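Putative metal resistance protein (Proteus mirabilis, PDB 6C29) probably takes part in protein-disulfide reduction, this piece being the N-terminal periplasmic tandem immunoglobulin-fold part of ScsB, which primes the isomerase activity of ScsC. Local coordinates at residues 167-172 with 183-188; 191-196 with 207-212; 225-230 with 242-247. All blocks are in the same frame, centred on the assembly; numbering follows the deposited sequence. Where two conformers were deposited one is given.

Interaction 1. Residues 167-172 with 183-188; sequences LTLSLQ and IYLDPP
L167, L169 and L171 face I183 and L185 across the core of a beta sandwich, the second of the two immunoglobulin-fold units in this periplasmic piece. Strand 166-173 belongs to a four-stranded sheet and strand 182-186 to the three-stranded sheet packed over it. The axes of their short segments come no closer than 12.0 Å and are turned 130° apart, so side chains alone bridge the gap. Alternation along the strands sends three leucines inward from one side, and an isoleucine and a leucine from the other.

These bumps interlock by their methyl ends. I183 CD1 settles between L169 and L171, 3.6 Å from L169 CD1 and 4.3 Å from L171 CD1. I183 keeps CG1 anti to the backbone N (chi1 -169°), and its nearly extended chi2 of 165° carries CD1 into that notch, the I183 and L169 side chains meeting at a slant. Two residues on, L185 fits against L167 and L169. L167 and L185 meet tip to tip, with 4.2 Å between L167 CD2 and L185 CD2.

Only 130 Å² is buried between the segments, and neighbours fill in around the methyls: F229 packs on L171, I183 and L185, while Y193 and P196 reach L185 from strand 191-201. L169 CD1 links the two notches, for besides its contact with I183 it lies 4.4 Å from L185 CD2.

Interaction 2. Residues 191-196 with 207-212; sequences MLYGIP and VTVDVT
L192 pairs with T212, and Y193 with V211, in the beta hairpin formed by strands 191-201 and 204-213 of the second immunoglobulin-fold unit. The tight part is the face carrying Y193, V209 and V211, which turns into the sandwich. Y193 CB sits 3.6 Å from V209 CG1. Y193 and V211 lie side by side and point the same way, with V211 CG1 at the ring edge, in its plane, and Y193 CE1 3.6 Å from V211 CG2. L167, L185 and P188 also pack on this tyrosine.

Backbone bonds hold the strands at this end: L192 N to T212 O (2.7 Å), T212 N to L192 O, and G194 N to D210 O. The face carrying L192 and T212 is the more solvent-facing one, though not loosely packed: L192 brings its CB to 3.5 Å from T212 OG1, and D210 beside them is exposed.

After G194 the direct pairing is interrupted at I195, whose exposed side chain points away; at P196 the chain is close again, its CB against V207 CG1 and V209 CG2. A water bridges the interruption, donating to I195 O at 2.7 Å and accepting from D210 N at 2.9 Å.

Interaction 3. Residues 225-230 with 242-247; sequences KALSFV and DTIGQG
L227, paired with D242 across a beta hairpin, sets its CG at the edge of the F229 ring, in the ring plane; L169 of the facing sheet also packs on this phenylalanine. The other flat group is the D242 carboxylate. Its OD2 takes the N-H of the next residue, T243 N, at 2.8 Å, the donor standing above the carboxylate plane, 38° out of it.

Three backbone bonds join strands 226-233 and 236-243 where the hairpin opens. D242 N gives to L227 O at 2.8 Å, while L227 N reaches D242 O at 3.0 Å from well above that carbonyl's plane, 55° out of it. I244 N meets K225 O at 2.9 Å, almost in line with the carbonyl.

I244 then covers this end of the pairing. CG1 lies 3.4 Å from K225 O and 3.9 Å from L227 CB, and CD1 comes within 3.8 Å of A226 O. From T243 the chain bends through a type II beta turn closed by Q246 N to T243 O; G245, at its third position, has a positive phi of 107°. G245 N also bonds to S160 OG in the opposite sheet.

The chemistry is thus divided: main-chain bonds set the pairing, L227 and I244 supply its buried apolar side, and on the partly exposed side the D242 carboxylate, probably ionised, accepts a local N-H.

Overall arrangement
All three contacts lie in the C-terminal immunoglobulin-fold unit and follow one another in series along the chain; none nests in or crosses another. Interaction 1 comes first, closing the passage from strand 166-173 to strand 182-186 and joining the two sheets face to face. Interaction 2 closes the hairpin 191-201/204-213 within the four-stranded sheet, and interaction 3 the hairpin 226-233/236-243 within the three-stranded one. L167 N bonds to V209 O, linking 1 with 2; Y184 O takes V230 N, linking 1 with 3. Y193 OH touches I244 CD1 between 2 and 3. R47 and S48, from the N-terminal half, reach D186 beside interaction 1.

Interaction 1. Residues 167-172 with 183-188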
ATOM      1  N   LEU A 167      21.313   5.162  -2.393  1.00 16.60           N
ATOM      2  CA  LEU A 167      20.851   4.149  -3.331  1.00 16.64           C
ATOM      3  C   LEU A 167      20.613   4.765  -4.679  1.00 15.41           C
ATOM      4  O   LEU A 167      19.942   5.798  -4.770  1.00 15.52           O
ATOM      5  CB  LEU A 167      19.569   3.518  -2.816  1.00 16.99           C
ATOM      6  CG  LEU A 167      18.814   2.535  -3.710  1.00 16.32           C
ATOM      7  CD1 LEU A 167      19.577   1.272  -3.856  1.00 18.28           C
ATOM      8  CD2 LEU A 167      17.420   2.245  -3.101  1.00 18.12           C
ATOM      9  N   THR A 168      21.175   4.160  -5.724  1.00 16.60           N
ATOM     10  CA  THR A 168      20.926   4.600  -7.092  0.61 16.89           C
ATOM     11  C   THR A 168      20.288   3.486  -7.891  1.00 16.59           C
ATOM     12  O   THR A 168      20.728   2.342  -7.815  1.00 18.34           O
ATOM     13  CB  THR A 168      22.212   5.044  -7.806  0.61 21.39           C
ATOM     14  OG1 THR A 168      22.787   6.149  -7.100  0.61 23.97           O
ATOM     15  CG2 THR A 168      21.913   5.463  -9.245  0.61 20.85           C
ATOM     16  N   LEU A 169      19.257   3.820  -8.669  1.00 15.16           N
ATOM     17  CA  LEU A 169      18.570   2.893  -9.555  1.00 15.07           C
ATOM     18  C   LEU A 169      18.652   3.359 -10.993  1.00 16.30           C
ATOM     19  O   LEU A 169      18.633   4.560 -11.271  1.00 16.64           O
ATOM     20  CB  LEU A 169      17.083   2.764  -9.213  1.00 14.64           C
ATOM     21  CG  LEU A 169      16.637   2.574  -7.776  1.00 15.63           C
ATOM     22  CD1 LEU A 169      15.088   2.469  -7.690  1.00 18.52           C
ATOM     23  CD2 LEU A 169      17.287   1.382  -7.178  1.00 19.15           C
ATOM     24  N   SER A 170      18.675   2.384 -11.894  1.00 16.57           N
ATOM     25  CA  SER A 170      18.587   2.641 -13.313  0.54 18.69           C
ATOM     26  C   SER A 170      17.497   1.744 -13.856  1.00 16.46           C
ATOM     27  O   SER A 170      17.568   0.529 -13.693  1.00 17.45           O
ATOM     28  CB  SER A 170      19.929   2.379 -13.993  0.54 21.34           C
ATOM     29  OG  SER A 170      19.776   2.260 -15.391  0.54 23.09           O
ATOM     30  N   LEU A 171      16.468   2.356 -14.440  1.00 14.23           N
ATOM     31  CA  LEU A 171      15.268   1.656 -14.879  1.00 13.94           C
ATOM     32  C   LEU A 171      15.030   1.921 -16.347  1.00 15.69           C
ATOM     33  O   LEU A 171      14.953   3.070 -16.777  1.00 17.48           O
ATOM     34  CB  LEU A 171      14.045   2.100 -14.067  1.00 16.25           C
ATOM     35  CG  LEU A 171      14.205   2.028 -12.552  1.00 21.58           C
ATOM     36  CD1 LEU A 171      12.986   2.579 -11.850  1.00 24.84           C
ATOM     37  CD2 LEU A 171      14.413   0.598 -12.101  1.00 27.11           C
ATOM     38  N   GLN A 172      14.866   0.856 -17.112  1.00 15.72           N
ATOM     39  CA  GLN A 172      14.610   0.974 -18.535  1.00 15.20           C
ATOM     40  C   GLN A 172      13.136   0.772 -18.830  1.00 14.96           C
ATOM     41  O   GLN A 172      12.545  -0.221 -18.401  1.00 16.67           O
ATOM     42  CB  GLN A 172      15.420  -0.044 -19.325  1.00 18.08           C
ATOM     43  CG  GLN A 172      15.175   0.081 -20.815  1.00 23.21           C
ATOM     44  CD  GLN A 172      15.943  -0.956 -21.625  1.00 34.73           C
ATOM     45  OE1 GLN A 172      15.909  -2.154 -21.322  1.00 40.13           O
ATOM     46  NE2 GLN A 172      16.607  -0.503 -22.680  1.00 41.51           N
ATOM     47  N   ILE A 183       8.035   7.070  -8.182  1.00 10.93           N
ATOM     48  CA  ILE A 183       8.510   5.861  -7.532  1.00 11.66           C
ATOM     49  C   ILE A 183       8.223   5.932  -6.030  1.00 11.12           C
ATOM     50  O   ILE A 183       8.341   6.982  -5.391  1.00 13.88           O
ATOM     51  CB  ILE A 183      10.001   5.620  -7.804  1.00 14.18           C
ATOM     52  CG1 ILE A 183      10.415   4.218  -7.341  1.00 18.95           C
ATOM     53  CG2 ILE A 183      10.832   6.670  -7.135  1.00 15.88           C
ATOM     54  CD1 ILE A 183      11.781   3.783  -7.913  1.00 23.53           C
ATOM     55  N   TYR A 184       7.839   4.783  -5.495  1.00  8.85           N
ATOM     56  CA  TYR A 184       7.465   4.598  -4.101  1.00 10.14           C
ATOM     57  C   TYR A 184       8.213   3.391  -3.591  1.00 11.06           C
ATOM     58  O   TYR A 184       8.023   2.293  -4.081  1.00  9.91           O
ATOM     59  CB  TYR A 184       5.960   4.401  -3.985  1.00  9.93           C
ATOM     60  CG  TYR A 184       5.210   5.474  -4.731  1.00  9.89           C
ATOM     61  CD1 TYR A 184       5.027   6.715  -4.168  1.00  9.39           C
ATOM     62  CD2 TYR A 184       4.697   5.241  -5.976  1.00  9.23           C
ATOM     63  CE1 TYR A 184       4.374   7.730  -4.852  1.00 10.65           C
ATOM     64  CE2 TYR A 184       4.020   6.225  -6.680  1.00 10.18           C
ATOM     65  CZ  TYR A 184       3.853   7.477  -6.114  1.00 10.79           C
ATOM     66  OH  TYR A 184       3.175   8.474  -6.785  1.00 12.85           O
ATOM     67  N   LEU A 185       9.079   3.588  -2.604  1.00 12.89           N
ATOM     68  CA  LEU A 185       9.983   2.515  -2.169  1.00 12.93           C
ATOM     69  C   LEU A 185       9.659   1.963  -0.792  1.00 12.27           C
ATOM     70  O   LEU A 185       9.225   2.692   0.085  1.00 12.46           O
ATOM     71  CB  LEU A 185      11.435   3.014  -2.180  1.00 16.01           C
ATOM     72  CG  LEU A 185      11.990   3.364  -3.553  1.00 20.58           C
ATOM     73  CD1 LEU A 185      12.103   4.852  -3.749  1.00 28.04           C
ATOM     74  CD2 LEU A 185      13.296   2.737  -3.724  1.00 21.19           C
ATOM     75  N   ASP A 186       9.907   0.659  -0.619  1.00 13.00           N
ATOM     76  CA  ASP A 186       9.840  -0.039   0.652  1.00 14.69           C
ATOM     77  C   ASP A 186      11.247  -0.148   1.248  1.00 15.70           C
ATOM     78  O   ASP A 186      12.068  -0.919   0.735  1.00 16.71           O
ATOM     79  CB  ASP A 186       9.271  -1.447   0.465  1.00 15.03           C
ATOM     80  CG  ASP A 186       7.881  -1.440  -0.167  1.00 16.76           C
ATOM     81  OD1 ASP A 186       6.924  -1.105   0.545  1.00 17.74           O
ATOM     82  OD2 ASP A 186       7.749  -1.791  -1.343  1.00 16.73           O
ATOM     83  N   PRO A 187      11.542   0.577   2.332  1.00 15.15           N
ATOM     84  CA  PRO A 187      12.894   0.461   2.910  1.00 16.48           C
ATOM     85  C   PRO A 187      13.088  -0.838   3.663  1.00 17.67           C
ATOM     86  O   PRO A 187      12.123  -1.413   4.206  1.00 20.06           O
ATOM     87  CB  PRO A 187      12.989   1.669   3.851  1.00 19.87           C
ATOM     88  CG  PRO A 187      11.573   2.021   4.197  1.00 24.46           C
ATOM     89  CD  PRO A 187      10.685   1.531   3.064  1.00 17.80           C
ATOM     90  N   PRO A 188      14.339  -1.328   3.701  1.00 20.34           N
ATOM     91  CA  PRO A 188      14.608  -2.475   4.567  1.00 24.08           C
ATOM     92  C   PRO A 188      14.368  -2.129   6.017  1.00 25.63           C
ATOM     93  O   PRO A 188      14.387  -0.953   6.392  1.00 23.19           O
ATOM     94  CB  PRO A 188      16.094  -2.782   4.311  1.00 26.94           C
ATOM     95  CG  PRO A 188      16.424  -2.142   3.029  1.00 27.18           C
ATOM     96  CD  PRO A 188      15.533  -0.917   2.940  1.00 24.18           C
TER

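Interaction 2. Residues 191-196 with 207-212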
HETATM    1  N   MSE A 191      15.812   0.876   8.215  1.00 33.15           N
HETATM    2  CA  MSE A 191      16.303   1.926   7.317  1.00 29.77           C
HETATM    3  C   MSE A 191      15.212   2.930   6.958  1.00 26.26           C
HETATM    4  O   MSE A 191      14.026   2.601   6.930  1.00 26.90           O
HETATM    5  CB  MSE A 191      16.863   1.330   6.028  1.00 32.88           C
HETATM    6  CG  MSE A 191      17.869   0.238   6.240  1.00 37.72           C
HETATM    7 SE   MSE A 191      19.440   0.891   7.183  0.59 45.33          SE
HETATM    8  CE  MSE A 191      20.306  -0.838   7.472  1.00 46.74           C
ATOM      9  N   LEU A 192      15.648   4.158   6.690  1.00 25.52           N
ATOM     10  CA  LEU A 192      14.785   5.211   6.199  1.00 26.14           C
ATOM     11  C   LEU A 192      15.267   5.647   4.831  1.00 22.59           C
ATOM     12  O   LEU A 192      16.479   5.824   4.627  1.00 23.78           O
ATOM     13  CB  LEU A 192      14.803   6.414   7.139  1.00 32.21           C
ATOM     14  CG  LEU A 192      14.414   6.160   8.592  1.00 38.41           C
ATOM     15  CD1 LEU A 192      14.542   7.449   9.385  1.00 43.87           C
ATOM     16  CD2 LEU A 192      13.008   5.601   8.651  1.00 35.72           C
ATOM     17  N   TYR A 193      14.327   5.835   3.912  1.00 19.16           N
ATOM     18  CA  TYR A 193      14.629   6.408   2.608  1.00 18.02           C
ATOM     19  C   TYR A 193      14.168   7.853   2.512  1.00 18.15           C
ATOM     20  O   TYR A 193      13.098   8.186   2.950  1.00 18.57           O
ATOM     21  CB  TYR A 193      13.970   5.594   1.508  1.00 15.84           C
ATOM     22  CG  TYR A 193      14.614   4.296   1.169  1.00 18.03           C
ATOM     23  CD1 TYR A 193      15.877   3.960   1.623  1.00 21.05           C
ATOM     24  CD2 TYR A 193      13.942   3.398   0.389  1.00 18.98           C
ATOM     25  CE1 TYR A 193      16.457   2.731   1.265  1.00 24.32           C
ATOM     26  CE2 TYR A 193      14.497   2.194   0.027  1.00 20.96           C
ATOM     27  CZ  TYR A 193      15.739   1.864   0.461  1.00 23.64           C
ATOM     28  OH  TYR A 193      16.234   0.633   0.075  1.00 24.28           O
ATOM     29  N   GLY A 194      14.987   8.699   1.928  1.00 17.28           N
ATOM     30  CA  GLY A 194      14.588  10.060   1.659  1.00 17.60           C
ATOM     31  C   GLY A 194      13.698  10.197   0.437  1.00 17.54           C
ATOM     32  O   GLY A 194      13.241   9.185  -0.134  1.00 18.63           O
ATOM     33  N   ILE A 195      13.422  11.447   0.038  1.00 17.38           N
ATOM     34  CA  ILE A 195      12.599  11.741  -1.135  1.00 15.37           C
ATOM     35  C   ILE A 195      13.378  11.324  -2.393  1.00 15.73           C
ATOM     36  O   ILE A 195      14.488  11.832  -2.617  1.00 15.77           O
ATOM     37  CB  ILE A 195      12.231  13.228  -1.202  1.00 17.09           C
ATOM     38  CG1 ILE A 195      11.525  13.630   0.102  1.00 23.88           C
ATOM     39  CG2 ILE A 195      11.378  13.500  -2.413  1.00 14.78           C
ATOM     40  CD1 ILE A 195      11.316  15.117   0.211  1.00 24.67           C
ATOM     41  N   PRO A 196      12.812  10.418  -3.212  1.00 15.33           N
ATOM     42  CA  PRO A 196      13.518   9.989  -4.429  1.00 14.97           C
ATOM     43  C   PRO A 196      13.731  11.136  -5.385  1.00 13.54           C
ATOM     44  O   PRO A 196      12.826  11.941  -5.556  1.00 15.76           O
ATOM     45  CB  PRO A 196      12.573   8.961  -5.058  1.00 18.77           C
ATOM     46  CG  PRO A 196      11.702   8.520  -3.967  1.00 21.23           C
ATOM     47  CD  PRO A 196      11.544   9.672  -3.039  1.00 17.81           C
ATOM     48  N   VAL A 207      17.262   7.119 -10.601  1.00 12.88           N
ATOM     49  CA  VAL A 207      16.715   7.454  -9.310  1.00 13.06           C
ATOM     50  C   VAL A 207      17.812   7.483  -8.274  1.00 13.37           C
ATOM     51  O   VAL A 207      18.630   6.564  -8.226  1.00 15.55           O
ATOM     52  CB  VAL A 207      15.664   6.419  -8.871  1.00 14.56           C
ATOM     53  CG1 VAL A 207      14.988   6.837  -7.604  1.00 14.48           C
ATOM     54  CG2 VAL A 207      14.619   6.179  -9.979  1.00 14.67           C
ATOM     55  N   THR A 208      17.859   8.515  -7.451  1.00 12.35           N
ATOM     56  CA  THR A 208      18.764   8.495  -6.318  0.51 14.18           C
ATOM     57  C   THR A 208      17.962   8.742  -5.053  1.00 14.26           C
ATOM     58  O   THR A 208      17.024   9.554  -5.026  1.00 15.46           O
ATOM     59  CB  THR A 208      19.894   9.525  -6.467  0.51 18.61           C
ATOM     60  OG1 THR A 208      19.376  10.843  -6.288  0.51 19.01           O
ATOM     61  CG2 THR A 208      20.529   9.409  -7.854  0.51 22.71           C
ATOM     62  N   VAL A 209      18.305   7.981  -4.014  1.00 14.51           N
ATOM     63  CA  VAL A 209      17.605   7.996  -2.728  1.00 13.99           C
ATOM     64  C   VAL A 209      18.646   8.037  -1.596  1.00 15.87           C
ATOM     65  O   VAL A 209      19.525   7.183  -1.539  1.00 15.32           O
ATOM     66  CB  VAL A 209      16.723   6.727  -2.554  1.00 21.15           C
ATOM     67  CG1 VAL A 209      15.966   6.796  -1.257  1.00 26.95           C
ATOM     68  CG2 VAL A 209      15.773   6.565  -3.723  1.00 25.46           C
ATOM     69  N   ASP A 210      18.581   9.042  -0.724  1.00 16.96           N
ATOM     70  CA  ASP A 210      19.427   9.074   0.465  1.00 20.33           C
ATOM     71  C   ASP A 210      18.895   8.086   1.492  1.00 17.74           C
ATOM     72  O   ASP A 210      17.689   7.953   1.669  1.00 19.71           O
ATOM     73  CB  ASP A 210      19.470  10.470   1.088  1.00 32.12           C
ATOM     74  CG  ASP A 210      20.180  11.483   0.213  1.00 49.43           C
ATOM     75  OD1 ASP A 210      21.124  11.093  -0.515  1.00 54.44           O
ATOM     76  OD2 ASP A 210      19.770  12.668   0.244  1.00 57.11           O
ATOM     77  N   VAL A 211      19.800   7.360   2.122  1.00 19.45           N
ATOM     78  CA  VAL A 211      19.432   6.354   3.105  1.00 20.73           C
ATOM     79  C   VAL A 211      20.009   6.668   4.480  1.00 24.96           C
ATOM     80  O   VAL A 211      21.154   7.116   4.594  1.00 26.67           O
ATOM     81  CB  VAL A 211      19.907   4.953   2.648  1.00 23.01           C
ATOM     82  CG1 VAL A 211      19.368   3.876   3.583  1.00 24.17           C
ATOM     83  CG2 VAL A 211      19.482   4.677   1.232  1.00 23.16           C
ATOM     84  N   THR A 212      19.205   6.471   5.521  1.00 26.51           N
ATOM     85  CA  THR A 212      19.705   6.562   6.889  1.00 30.31           C
ATOM     86  C   THR A 212      19.184   5.389   7.721  1.00 34.71           C
ATOM     87  O   THR A 212      18.263   4.685   7.311  1.00 32.27           O
ATOM     88  CB  THR A 212      19.308   7.878   7.590  1.00 34.93           C
ATOM     89  OG1 THR A 212      17.898   7.909   7.821  1.00 36.79           O
ATOM     90  CG2 THR A 212      19.733   9.093   6.774  1.00 36.08           C
TER
HETATM   91  O   HOH W   1      16.832  11.302  -1.288  1.00 22.43           O

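Interaction 3. Residues 225-230 with 242-247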
ATOM      1  N   LYS A 225      20.167  -6.437   0.395  1.00 20.08           N
ATOM      2  CA  LYS A 225      18.823  -6.353   0.976  1.00 21.21           C
ATOM      3  C   LYS A 225      17.767  -6.216  -0.123  1.00 20.85           C
ATOM      4  O   LYS A 225      18.086  -5.930  -1.283  1.00 18.93           O
ATOM      5  CB  LYS A 225      18.717  -5.149   1.925  1.00 23.77           C
ATOM      6  CG  LYS A 225      19.720  -5.119   3.061  1.00 35.09           C
ATOM      7  CD  LYS A 225      19.518  -6.129   4.171  1.00 50.28           C
ATOM      8  CE  LYS A 225      20.545  -5.813   5.272  1.00 65.30           C
ATOM      9  NZ  LYS A 225      20.380  -6.544   6.554  1.00 73.64           N
ATOM     10  N   ALA A 226      16.496  -6.385   0.238  1.00 16.16           N
ATOM     11  CA  ALA A 226      15.422  -6.358  -0.749  1.00 15.74           C
ATOM     12  C   ALA A 226      15.254  -4.973  -1.342  1.00 16.18           C
ATOM     13  O   ALA A 226      15.284  -3.959  -0.619  1.00 17.29           O
ATOM     14  CB  ALA A 226      14.121  -6.825  -0.132  1.00 15.65           C
ATOM     15  N   LEU A 227      15.126  -4.938  -2.665  1.00 15.30           N
ATOM     16  CA  LEU A 227      14.766  -3.740  -3.403  1.00 16.28           C
ATOM     17  C   LEU A 227      13.345  -3.944  -3.901  1.00 16.42           C
ATOM     18  O   LEU A 227      13.087  -4.655  -4.862  1.00 17.51           O
ATOM     19  CB  LEU A 227      15.729  -3.486  -4.565  1.00 15.72           C
ATOM     20  CG  LEU A 227      15.390  -2.280  -5.450  1.00 16.56           C
ATOM     21  CD1 LEU A 227      15.363  -0.977  -4.667  1.00 17.72           C
ATOM     22  CD2 LEU A 227      16.365  -2.183  -6.575  1.00 16.40           C
ATOM     23  N   SER A 228      12.428  -3.265  -3.247  1.00 13.75           N
ATOM     24  CA  SER A 228      10.995  -3.372  -3.535  1.00 12.43           C
ATOM     25  C   SER A 228      10.477  -1.968  -3.716  1.00 11.35           C
ATOM     26  O   SER A 228      10.734  -1.073  -2.876  1.00 12.91           O
ATOM     27  CB  SER A 228      10.262  -4.071  -2.383  1.00 15.85           C
ATOM     28  OG  SER A 228       8.848  -4.006  -2.530  1.00 17.85           O
ATOM     29  N   PHE A 229       9.760  -1.740  -4.820  1.00 10.93           N
ATOM     30  CA  PHE A 229       9.203  -0.436  -5.092  1.00 10.43           C
ATOM     31  C   PHE A 229       8.097  -0.563  -6.120  1.00 10.61           C
ATOM     32  O   PHE A 229       7.978  -1.569  -6.808  1.00 10.37           O
ATOM     33  CB  PHE A 229      10.293   0.562  -5.540  1.00 10.75           C
ATOM     34  CG  PHE A 229      10.999   0.198  -6.803  1.00 12.44           C
ATOM     35  CD1 PHE A 229      10.523   0.590  -8.035  1.00 12.55           C
ATOM     36  CD2 PHE A 229      12.192  -0.486  -6.742  1.00 14.55           C
ATOM     37  CE1 PHE A 229      11.212   0.279  -9.198  1.00 14.39           C
ATOM     38  CE2 PHE A 229      12.901  -0.791  -7.907  1.00 13.65           C
ATOM     39  CZ  PHE A 229      12.413  -0.408  -9.123  1.00 13.68           C
ATOM     40  N   VAL A 230       7.300   0.486  -6.183  1.00  8.69           N
ATOM     41  CA  VAL A 230       6.315   0.685  -7.210  1.00  8.36           C
ATOM     42  C   VAL A 230       6.770   1.858  -8.063  1.00  9.50           C
ATOM     43  O   VAL A 230       7.128   2.906  -7.552  1.00 10.30           O
ATOM     44  CB  VAL A 230       4.937   0.942  -6.595  1.00  9.48           C
ATOM     45  CG1 VAL A 230       3.928   1.409  -7.664  1.00 11.11           C
ATOM     46  CG2 VAL A 230       4.474  -0.308  -5.829  1.00 11.27           C
ATOM     47  N   ASP A 242      13.427  -6.864  -6.481  1.00 13.82           N
ATOM     48  CA  ASP A 242      14.784  -7.095  -6.879  1.00 16.61           C
ATOM     49  C   ASP A 242      15.675  -7.061  -5.649  1.00 15.38           C
ATOM     50  O   ASP A 242      15.189  -7.226  -4.536  1.00 16.58           O
ATOM     51  CB  ASP A 242      15.184  -6.067  -7.912  1.00 22.06           C
ATOM     52  CG  ASP A 242      16.238  -6.592  -8.886  1.00 34.10           C
ATOM     53  OD1 ASP A 242      15.861  -7.175  -9.932  1.00 41.85           O
ATOM     54  OD2 ASP A 242      17.445  -6.426  -8.610  1.00 33.29           O
ATOM     55  N   THR A 243      16.984  -6.902  -5.862  1.00 15.32           N
ATOM     56  CA  THR A 243      17.963  -6.908  -4.769  1.00 16.12           C
ATOM     57  C   THR A 243      18.868  -5.699  -4.907  1.00 16.48           C
ATOM     58  O   THR A 243      19.288  -5.400  -6.002  1.00 16.95           O
ATOM     59  CB  THR A 243      18.802  -8.190  -4.805  1.00 18.75           C
ATOM     60  OG1 THR A 243      17.925  -9.314  -4.732  1.00 20.20           O
ATOM     61  CG2 THR A 243      19.817  -8.257  -3.661  1.00 19.62           C
ATOM     62  N   ILE A 244      19.130  -5.000  -3.805  1.00 15.64           N
ATOM     63  CA  ILE A 244      20.031  -3.836  -3.817  1.00 16.18           C
ATOM     64  C   ILE A 244      21.412  -4.249  -4.212  1.00 19.73           C
ATOM     65  O   ILE A 244      22.034  -5.078  -3.547  1.00 21.45           O
ATOM     66  CB  ILE A 244      20.063  -3.150  -2.461  1.00 16.58           C
ATOM     67  CG1 ILE A 244      18.659  -2.657  -2.126  1.00 17.33           C
ATOM     68  CG2 ILE A 244      21.032  -1.985  -2.451  1.00 19.47           C
ATOM     69  CD1 ILE A 244      18.496  -1.935  -0.804  1.00 21.56           C
ATOM     70  N   GLY A 245      21.884  -3.680  -5.309  1.00 17.45           N
ATOM     71  CA  GLY A 245      23.235  -3.979  -5.762  1.00 18.62           C
ATOM     72  C   GLY A 245      23.251  -4.854  -6.987  1.00 21.83           C
ATOM     73  O   GLY A 245      24.266  -4.993  -7.662  1.00 23.20           O
ATOM     74  N   GLN A 246      22.118  -5.469  -7.274  1.00 21.81           N
ATOM     75  CA  GLN A 246      22.011  -6.305  -8.453  1.00 22.92           C
ATOM     76  C   GLN A 246      22.133  -5.469  -9.724  1.00 24.83           C
ATOM     77  O   GLN A 246      21.363  -4.523  -9.943  1.00 24.09           O
ATOM     78  CB  GLN A 246      20.696  -7.063  -8.444  1.00 24.53           C
ATOM     79  CG  GLN A 246      20.528  -8.023  -9.595  1.00 31.11           C
ATOM     80  CD  GLN A 246      21.139  -9.361  -9.330  1.00 45.13           C
ATOM     81  OE1 GLN A 246      21.965  -9.833 -10.110  1.00 51.35           O
ATOM     82  NE2 GLN A 246      20.728  -9.997  -8.235  1.00 48.92           N
ATOM     83  N   GLY A 247      23.086  -5.844 -10.572  1.00 28.46           N
ATOM     84  CA  GLY A 247      23.373  -5.114 -11.797  1.00 32.95           C
ATOM     85  C   GLY A 247      24.520  -4.136 -11.633  1.00 38.23           C
ATOM     86  O   GLY A 247      24.447  -3.200 -10.823  1.00 35.60           O
TER